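Local coordinates for DNA polymerase III subunit beta (Deinococcus radiodurans, PDB 4TRT), which probably forms a ring-shaped head-to-tail homodimer around DNA that tethers DNA polymerases and other proteins and so gives them processivity, at residues A[123-137]-A[199-212]. Numbering follows the deposited sequence.
Sequences QADVSLDGGELSRAF and LIRVLKDGEARFTY
Asp-125 OD2 accepts from Tyr-212 N on its anti lone pair at 2.9 Å (N-H...O angle 163°), while OD1 uses its syn lone pair for Gln-123 NE2. CG lies anti to the carbonyl carbon (chi1 -69°), which sets the carboxylate beside Tyr-212, its plane 8° from that of the ring and Asp-125 CB 3.5 Å from Tyr-212 CD2. Replacing Asp-125 by an alanine removes the carboxylate, which would probably leave Tyr-212 N without this acceptor and the Gln-123 amide free to turn. In a classic beta bulge Asp-125 and Val-126 both face Phe-210, whose O accepts from Asp-125 N at 2.9 Å and only weakly from Val-126 N. Thr-211 OG1 donates to Gln-123 O from above the carbonyl plane. Leu-128 and Ala-208 form a hydrogen-bonded antiparallel pair, then Gly-130 N closes on Gly-206 O at 2.7 Å. Asp-129 N-caps helix 130-140 through OD2 to Glu-132 N, and its OD1 takes Gly-206 N from above the carboxylate. Further along the helix Arg-135 NH2 forms a salt bridge with Asp-205 OD1 at 3.2 Å, and a water links Ser-134 OG with the carbonyls of Ile-200 and Leu-203. Inward, Leu-133 CD2 meets the Phe-210 ring edge, 3.8 Å from CZ; Phe-137 CE2 lies near Leu-199 CD1 and its CB near Ile-200 CG1. Polar bonds thus fasten strand 126-129 and the start of its helix, over an apolar layer that Leu-158 and Val-219 extend within the central domain.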
ATOM      1  N   GLN A 123      15.815 -31.344  20.060  1.00 66.66           N
ATOM      2  CA  GLN A 123      16.588 -31.186  21.299  1.00 67.00           C
ATOM      3  C   GLN A 123      16.633 -29.731  21.782  1.00 66.58           C
ATOM      4  O   GLN A 123      17.135 -28.845  21.071  1.00 62.06           O
ATOM      5  CB  GLN A 123      18.010 -31.725  21.110  1.00 68.88           C
ATOM      6  CG  GLN A 123      18.959 -31.432  22.265  1.00 70.02           C
ATOM      7  CD  GLN A 123      20.219 -32.271  22.216  1.00 71.14           C
ATOM      8  OE1 GLN A 123      20.159 -33.499  22.259  1.00 75.40           O
ATOM      9  NE2 GLN A 123      21.369 -31.615  22.132  1.00 68.90           N
ATOM     10  N   ALA A 124      16.104 -29.489  22.981  1.00 65.85           N
ATOM     11  CA  ALA A 124      16.042 -28.139  23.535  1.00 68.00           C
ATOM     12  C   ALA A 124      17.390 -27.734  24.128  1.00 67.57           C
ATOM     13  O   ALA A 124      17.612 -27.907  25.317  1.00 69.57           O
ATOM     14  CB  ALA A 124      14.952 -28.063  24.599  1.00 69.24           C
ATOM     15  N   ASP A 125      18.276 -27.189  23.298  1.00 65.38           N
ATOM     16  CA  ASP A 125      19.616 -26.791  23.746  1.00 65.37           C
ATOM     17  C   ASP A 125      19.590 -25.467  24.512  1.00 64.48           C
ATOM     18  O   ASP A 125      20.268 -25.321  25.525  1.00 67.50           O
ATOM     19  CB  ASP A 125      20.589 -26.703  22.563  1.00 64.34           C
ATOM     20  CG  ASP A 125      20.900 -28.065  21.960  1.00 66.31           C
ATOM     21  OD1 ASP A 125      21.122 -29.024  22.734  1.00 66.72           O
ATOM     22  OD2 ASP A 125      20.920 -28.177  20.713  1.00 63.59           O
ATOM     23  N   VAL A 126      18.817 -24.506  24.022  1.00 61.41           N
ATOM     24  CA  VAL A 126      18.585 -23.251  24.733  1.00 61.26           C
ATOM     25  C   VAL A 126      17.107 -22.927  24.671  1.00 59.88           C
ATOM     26  O   VAL A 126      16.402 -23.370  23.764  1.00 58.71           O
ATOM     27  CB  VAL A 126      19.342 -22.051  24.109  1.00 60.46           C
ATOM     28  CG1 VAL A 126      19.837 -21.106  25.197  1.00 63.38           C
ATOM     29  CG2 VAL A 126      20.500 -22.521  23.260  1.00 60.05           C
ATOM     30  N   SER A 127      16.652 -22.142  25.634  1.00 60.91           N
ATOM     31  CA  SER A 127      15.281 -21.665  25.693  1.00 62.90           C
ATOM     32  C   SER A 127      15.288 -20.174  26.021  1.00 62.72           C
ATOM     33  O   SER A 127      15.942 -19.751  26.964  1.00 65.19           O
ATOM     34  CB  SER A 127      14.522 -22.447  26.759  1.00 68.41           C
ATOM     35  OG  SER A 127      13.188 -21.997  26.886  1.00 71.96           O
ATOM     36  N   LEU A 128      14.594 -19.371  25.222  1.00 60.09           N
ATOM     37  CA  LEU A 128      14.407 -17.947  25.542  1.00 59.38           C
ATOM     38  C   LEU A 128      12.985 -17.517  25.200  1.00 59.33           C
ATOM     39  O   LEU A 128      12.197 -18.309  24.684  1.00 58.27           O
ATOM     40  CB  LEU A 128      15.430 -17.061  24.802  1.00 58.49           C
ATOM     41  CG  LEU A 128      15.765 -17.482  23.384  1.00 57.46           C
ATOM     42  CD1 LEU A 128      14.643 -17.036  22.464  1.00 58.34           C
ATOM     43  CD2 LEU A 128      17.098 -16.905  22.928  1.00 57.82           C
ATOM     44  N   ASP A 129      12.650 -16.269  25.500  1.00 57.01           N
ATOM     45  CA  ASP A 129      11.342 -15.742  25.123  1.00 56.66           C
ATOM     46  C   ASP A 129      11.365 -15.220  23.683  1.00 53.18           C
ATOM     47  O   ASP A 129      12.156 -14.336  23.355  1.00 48.77           O
ATOM     48  CB  ASP A 129      10.889 -14.631  26.056  1.00 58.57           C
ATOM     49  CG  ASP A 129       9.485 -14.163  25.735  1.00 61.12           C
ATOM     50  OD1 ASP A 129       8.516 -14.776  26.240  1.00 63.94           O
ATOM     51  OD2 ASP A 129       9.351 -13.207  24.953  1.00 60.13           O
ATOM     52  N   GLY A 130      10.480 -15.760  22.843  1.00 50.55           N
ATOM     53  CA  GLY A 130      10.430 -15.391  21.426  1.00 49.55           C
ATOM     54  C   GLY A 130      10.103 -13.933  21.145  1.00 48.82           C
ATOM     55  O   GLY A 130      10.616 -13.349  20.193  1.00 47.21           O
ATOM     56  N   GLY A 131       9.247 -13.346  21.971  1.00 51.93           N
ATOM     57  CA  GLY A 131       8.902 -11.929  21.857  1.00 52.45           C
ATOM     58  C   GLY A 131      10.082 -11.015  22.161  1.00 48.71           C
ATOM     59  O   GLY A 131      10.306 -10.034  21.464  1.00 46.76           O
ATOM     60  N   GLU A 132      10.830 -11.345  23.208  1.00 49.42           N
ATOM     61  CA  GLU A 132      12.026 -10.594  23.565  1.00 47.99           C
ATOM     62  C   GLU A 132      13.031 -10.706  22.429  1.00 44.28           C
ATOM     63  O   GLU A 132      13.615  -9.711  21.998  1.00 41.32           O
ATOM     64  CB  GLU A 132      12.650 -11.125  24.857  1.00 50.99           C
ATOM     65  CG  GLU A 132      11.827 -10.887  26.122  1.00 55.58           C
ATOM     66  CD  GLU A 132      11.937  -9.474  26.667  1.00 57.23           C
ATOM     67  OE1 GLU A 132      12.654  -8.634  26.073  1.00 57.02           O
ATOM     68  OE2 GLU A 132      11.289  -9.202  27.697  1.00 63.14           O
ATOM     69  N   LEU A 133      13.223 -11.924  21.936  1.00 43.86           N
ATOM     70  CA  LEU A 133      14.185 -12.165  20.862  1.00 43.07           C
ATOM     71  C   LEU A 133      13.796 -11.424  19.581  1.00 41.40           C
ATOM     72  O   LEU A 133      14.643 -10.835  18.928  1.00 41.34           O
ATOM     73  CB  LEU A 133      14.312 -13.663  20.598  1.00 43.38           C
ATOM     74  CG  LEU A 133      15.296 -14.049  19.494  1.00 42.38           C
ATOM     75  CD1 LEU A 133      16.705 -13.623  19.891  1.00 40.77           C
ATOM     76  CD2 LEU A 133      15.248 -15.558  19.267  1.00 44.13           C
ATOM     77  N   SER A 134      12.517 -11.456  19.230  1.00 39.85           N
ATOM     78  CA  SER A 134      12.020 -10.768  18.046  1.00 40.05           C
ATOM     79  C   SER A 134      12.218  -9.256  18.103  1.00 41.21           C
ATOM     80  O   SER A 134      12.666  -8.648  17.137  1.00 40.67           O
ATOM     81  CB  SER A 134      10.536 -11.070  17.847  1.00 42.39           C
ATOM     82  OG  SER A 134      10.077 -10.484  16.636  1.00 43.83           O
ATOM     83  N   ARG A 135      11.874  -8.642  19.229  1.00 45.61           N
ATOM     84  CA  ARG A 135      12.052  -7.189  19.367  1.00 46.37           C
ATOM     85  C   ARG A 135      13.554  -6.828  19.372  1.00 41.17           C
ATOM     86  O   ARG A 135      13.936  -5.827  18.790  1.00 39.54           O
ATOM     87  CB  ARG A 135      11.253  -6.628  20.564  1.00 51.52           C
ATOM     88  CG  ARG A 135       9.849  -6.134  20.181  1.00 58.54           C
ATOM     89  CD  ARG A 135       8.972  -5.717  21.352  1.00 62.06           C
ATOM     90  NE  ARG A 135       8.139  -6.830  21.821  1.00 67.16           N
ATOM     91  CZ  ARG A 135       8.436  -7.683  22.807  1.00 68.59           C
ATOM     92  NH1 ARG A 135       9.568  -7.581  23.488  1.00 70.62           N
ATOM     93  NH2 ARG A 135       7.578  -8.654  23.119  1.00 69.76           N
ATOM     94  N   ALA A 136      14.410  -7.677  19.946  1.00 41.04           N
ATOM     95  CA  ALA A 136      15.857  -7.470  19.872  1.00 40.04           C
ATOM     96  C   ALA A 136      16.347  -7.543  18.426  1.00 39.84           C
ATOM     97  O   ALA A 136      17.044  -6.643  17.961  1.00 36.84           O
ATOM     98  CB  ALA A 136      16.611  -8.455  20.754  1.00 39.23           C
ATOM     99  N   PHE A 137      15.964  -8.594  17.711  1.00 39.87           N
ATOM    100  CA  PHE A 137      16.262  -8.707  16.273  1.00 38.43           C
ATOM    101  C   PHE A 137      15.841  -7.475  15.486  1.00 37.70           C
ATOM    102  O   PHE A 137      16.619  -6.944  14.690  1.00 37.93           O
ATOM    103  CB  PHE A 137      15.563  -9.920  15.640  1.00 40.83           C
ATOM    104  CG  PHE A 137      16.255 -11.240  15.861  1.00 40.90           C
ATOM    105  CD1 PHE A 137      17.630 -11.337  16.053  1.00 39.88           C
ATOM    106  CD2 PHE A 137      15.512 -12.416  15.802  1.00 41.52           C
ATOM    107  CE1 PHE A 137      18.231 -12.576  16.227  1.00 41.33           C
ATOM    108  CE2 PHE A 137      16.111 -13.647  15.968  1.00 41.07           C
ATOM    109  CZ  PHE A 137      17.467 -13.729  16.192  1.00 42.28           C
ATOM    110  N   LEU A 199      12.572 -14.983  10.804  1.00 39.57           N
ATOM    111  CA  LEU A 199      12.365 -15.294  12.208  1.00 39.54           C
ATOM    112  C   LEU A 199      11.435 -14.272  12.844  1.00 39.24           C
ATOM    113  O   LEU A 199      10.516 -14.637  13.561  1.00 42.48           O
ATOM    114  CB  LEU A 199      13.688 -15.379  12.973  1.00 38.09           C
ATOM    115  CG  LEU A 199      14.413 -16.720  12.942  1.00 39.21           C
ATOM    116  CD1 LEU A 199      15.824 -16.610  13.511  1.00 38.89           C
ATOM    117  CD2 LEU A 199      13.599 -17.771  13.690  1.00 40.50           C
ATOM    118  N   ILE A 200      11.671 -13.000  12.551  1.00 37.83           N
ATOM    119  CA  ILE A 200      10.823 -11.927  13.041  1.00 38.84           C
ATOM    120  C   ILE A 200       9.359 -12.157  12.656  1.00 41.02           C
ATOM    121  O   ILE A 200       8.466 -11.904  13.451  1.00 41.82           O
ATOM    122  CB  ILE A 200      11.310 -10.544  12.546  1.00 37.85           C
ATOM    123  CG1 ILE A 200      12.628 -10.183  13.217  1.00 36.23           C
ATOM    124  CG2 ILE A 200      10.274  -9.447  12.824  1.00 38.06           C
ATOM    125  CD1 ILE A 200      13.326  -9.012  12.557  1.00 35.86           C
ATOM    126  N   ARG A 201       9.120 -12.655  11.453  0.50 41.47           N
ATOM    127  CA  ARG A 201       7.754 -12.874  10.997  0.50 43.54           C
ATOM    128  C   ARG A 201       7.035 -14.019  11.712  0.50 43.64           C
ATOM    129  O   ARG A 201       5.813 -14.030  11.752  0.50 45.26           O
ATOM    130  CB  ARG A 201       7.746 -13.079   9.491  0.50 44.92           C
ATOM    131  CG  ARG A 201       8.077 -11.776   8.770  0.50 45.33           C
ATOM    132  CD  ARG A 201       8.355 -11.942   7.288  0.50 46.54           C
ATOM    133  NE  ARG A 201       8.767 -10.672   6.700  0.50 47.20           N
ATOM    134  CZ  ARG A 201       7.921  -9.730   6.289  0.50 49.62           C
ATOM    135  NH1 ARG A 201       6.618  -9.923   6.397  0.50 50.23           N
ATOM    136  NH2 ARG A 201       8.380  -8.599   5.770  0.50 50.31           N
ATOM    137  N   VAL A 202       7.778 -14.959  12.300  1.00 42.49           N
ATOM    138  CA  VAL A 202       7.146 -16.118  12.983  1.00 43.59           C
ATOM    139  C   VAL A 202       7.214 -16.114  14.516  1.00 44.46           C
ATOM    140  O   VAL A 202       6.421 -16.789  15.165  1.00 43.47           O
ATOM    141  CB  VAL A 202       7.676 -17.478  12.462  1.00 42.93           C
ATOM    142  CG1 VAL A 202       7.490 -17.609  10.951  1.00 43.11           C
ATOM    143  CG2 VAL A 202       9.114 -17.707  12.853  1.00 40.27           C
ATOM    144  N   LEU A 203       8.161 -15.396  15.103  1.00 44.59           N
ATOM    145  CA  LEU A 203       8.305 -15.405  16.559  1.00 46.34           C
ATOM    146  C   LEU A 203       7.126 -14.687  17.213  1.00 47.79           C
ATOM    147  O   LEU A 203       6.686 -13.652  16.741  1.00 46.76           O
ATOM    148  CB  LEU A 203       9.618 -14.733  16.982  1.00 45.12           C
ATOM    149  CG  LEU A 203      10.894 -15.539  16.720  1.00 43.63           C
ATOM    150  CD1 LEU A 203      12.128 -14.644  16.766  1.00 42.01           C
ATOM    151  CD2 LEU A 203      11.001 -16.685  17.725  1.00 45.61           C
ATOM    152  N   LYS A 204       6.605 -15.259  18.291  1.00 55.35           N
ATOM    153  CA  LYS A 204       5.567 -14.604  19.098  1.00 60.12           C
ATOM    154  C   LYS A 204       5.968 -14.653  20.566  1.00 60.73           C
ATOM    155  O   LYS A 204       6.946 -15.305  20.915  1.00 60.20           O
ATOM    156  CB  LYS A 204       4.214 -15.281  18.880  1.00 65.41           C
ATOM    157  CG  LYS A 204       3.606 -15.049  17.499  1.00 68.19           C
ATOM    158  CD  LYS A 204       3.022 -13.649  17.341  1.00 71.20           C
ATOM    159  CE  LYS A 204       2.873 -13.250  15.873  1.00 72.01           C
ATOM    160  NZ  LYS A 204       4.190 -13.084  15.185  1.00 69.52           N
ATOM    161  N   ASP A 205       5.239 -13.941  21.420  1.00 64.09           N
ATOM    162  CA  ASP A 205       5.451 -14.038  22.867  1.00 65.43           C
ATOM    163  C   ASP A 205       5.333 -15.490  23.323  1.00 64.43           C
ATOM    164  O   ASP A 205       4.489 -16.242  22.829  1.00 64.35           O
ATOM    165  CB  ASP A 205       4.427 -13.183  23.636  1.00 70.98           C
ATOM    166  CG  ASP A 205       4.742 -11.699  23.593  1.00 71.40           C
ATOM    167  OD1 ASP A 205       5.868 -11.327  23.200  1.00 73.28           O
ATOM    168  OD2 ASP A 205       3.861 -10.898  23.969  1.00 75.95           O
ATOM    169  N   GLY A 206       6.181 -15.877  24.266  1.00 62.41           N
ATOM    170  CA  GLY A 206       6.226 -17.253  24.736  1.00 62.20           C
ATOM    171  C   GLY A 206       7.569 -17.858  24.411  1.00 59.25           C
ATOM    172  O   GLY A 206       8.427 -17.203  23.828  1.00 55.92           O
ATOM    173  N   GLU A 207       7.735 -19.124  24.753  1.00 61.00           N
ATOM    174  CA  GLU A 207       9.027 -19.779  24.664  1.00 62.11           C
ATOM    175  C   GLU A 207       9.447 -20.116  23.226  1.00 59.14           C
ATOM    176  O   GLU A 207       8.657 -20.633  22.442  1.00 59.54           O
ATOM    177  CB  GLU A 207       9.005 -21.052  25.504  1.00 66.49           C
ATOM    178  CG  GLU A 207      10.340 -21.776  25.579  1.00 68.65           C
ATOM    179  CD  GLU A 207      10.303 -22.963  26.524  1.00 74.13           C
ATOM    180  OE1 GLU A 207       9.589 -22.877  27.547  1.00 77.53           O
ATOM    181  OE2 GLU A 207      10.993 -23.977  26.246  1.00 76.37           O
ATOM    182  N   ALA A 208      10.704 -19.821  22.909  1.00 55.85           N
ATOM    183  CA  ALA A 208      11.330 -20.237  21.670  1.00 52.39           C
ATOM    184  C   ALA A 208      12.535 -21.112  22.008  1.00 52.69           C
ATOM    185  O   ALA A 208      13.402 -20.702  22.777  1.00 56.50           O
ATOM    186  CB  ALA A 208      11.766 -19.022  20.881  1.00 49.05           C
ATOM    187  N   ARG A 209      12.589 -22.308  21.435  1.00 51.95           N
ATOM    188  CA  ARG A 209      13.650 -23.277  21.725  1.00 53.96           C
ATOM    189  C   ARG A 209      14.634 -23.389  20.564  1.00 50.86           C
ATOM    190  O   ARG A 209      14.218 -23.482  19.414  1.00 50.91           O
ATOM    191  CB  ARG A 209      13.045 -24.658  21.999  1.00 59.24           C
ATOM    192  CG  ARG A 209      12.451 -24.813  23.397  1.00 66.43           C
ATOM    193  CD  ARG A 209      11.564 -26.047  23.573  1.00 71.77           C
ATOM    194  NE  ARG A 209      10.473 -26.164  22.597  1.00 75.69           N
ATOM    195  CZ  ARG A 209       9.314 -25.496  22.622  1.00 79.04           C
ATOM    196  NH1 ARG A 209       9.048 -24.604  23.573  1.00 80.39           N
ATOM    197  NH2 ARG A 209       8.410 -25.718  21.667  1.00 80.01           N
ATOM    198  N   PHE A 210      15.929 -23.400  20.867  1.00 48.31           N
ATOM    199  CA  PHE A 210      16.981 -23.573  19.857  1.00 47.55           C
ATOM    200  C   PHE A 210      17.508 -25.001  19.899  1.00 49.44           C
ATOM    201  O   PHE A 210      17.801 -25.530  20.978  1.00 48.87           O
ATOM    202  CB  PHE A 210      18.178 -22.653  20.136  1.00 47.75           C
ATOM    203  CG  PHE A 210      17.946 -21.194  19.859  1.00 46.18           C
ATOM    204  CD1 PHE A 210      16.706 -20.688  19.499  1.00 46.24           C
ATOM    205  CD2 PHE A 210      19.008 -20.306  19.994  1.00 46.62           C
ATOM    206  CE1 PHE A 210      16.540 -19.335  19.266  1.00 44.91           C
ATOM    207  CE2 PHE A 210      18.847 -18.956  19.762  1.00 44.83           C
ATOM    208  CZ  PHE A 210      17.612 -18.469  19.386  1.00 45.46           C
ATOM    209  N   THR A 211      17.640 -25.614  18.729  1.00 47.29           N
ATOM    210  CA  THR A 211      18.355 -26.870  18.582  1.00 48.08           C
ATOM    211  C   THR A 211      19.551 -26.589  17.680  1.00 48.68           C
ATOM    212  O   THR A 211      19.371 -26.214  16.516  1.00 45.11           O
ATOM    213  CB  THR A 211      17.487 -27.958  17.913  1.00 48.13           C
ATOM    214  OG1 THR A 211      16.254 -28.103  18.627  1.00 47.75           O
ATOM    215  CG2 THR A 211      18.235 -29.287  17.874  1.00 50.11           C
ATOM    216  N   TYR A 212      20.759 -26.787  18.208  1.00 50.10           N
ATOM    217  CA  TYR A 212      21.994 -26.573  17.446  1.00 51.99           C
ATOM    218  C   TYR A 212      22.228 -27.716  16.474  1.00 53.17           C
ATOM    219  O   TYR A 212      22.002 -28.872  16.803  1.00 55.81           O
ATOM    220  CB  TYR A 212      23.201 -26.490  18.380  1.00 54.78           C
ATOM    221  CG  TYR A 212      23.124 -25.390  19.400  1.00 56.57           C
ATOM    222  CD1 TYR A 212      22.824 -24.088  19.016  1.00 55.96           C
ATOM    223  CD2 TYR A 212      23.369 -25.641  20.747  1.00 60.65           C
ATOM    224  CE1 TYR A 212      22.760 -23.072  19.947  1.00 58.42           C
ATOM    225  CE2 TYR A 212      23.310 -24.632  21.688  1.00 61.63           C
ATOM    226  CZ  TYR A 212      23.007 -23.349  21.281  1.00 61.29           C
ATOM    227  OH  TYR A 212      22.955 -22.332  22.197  1.00 64.26           O
TER
HETATM  228  O   HOH W   1       7.723 -11.427  15.928  1.00 45.22           O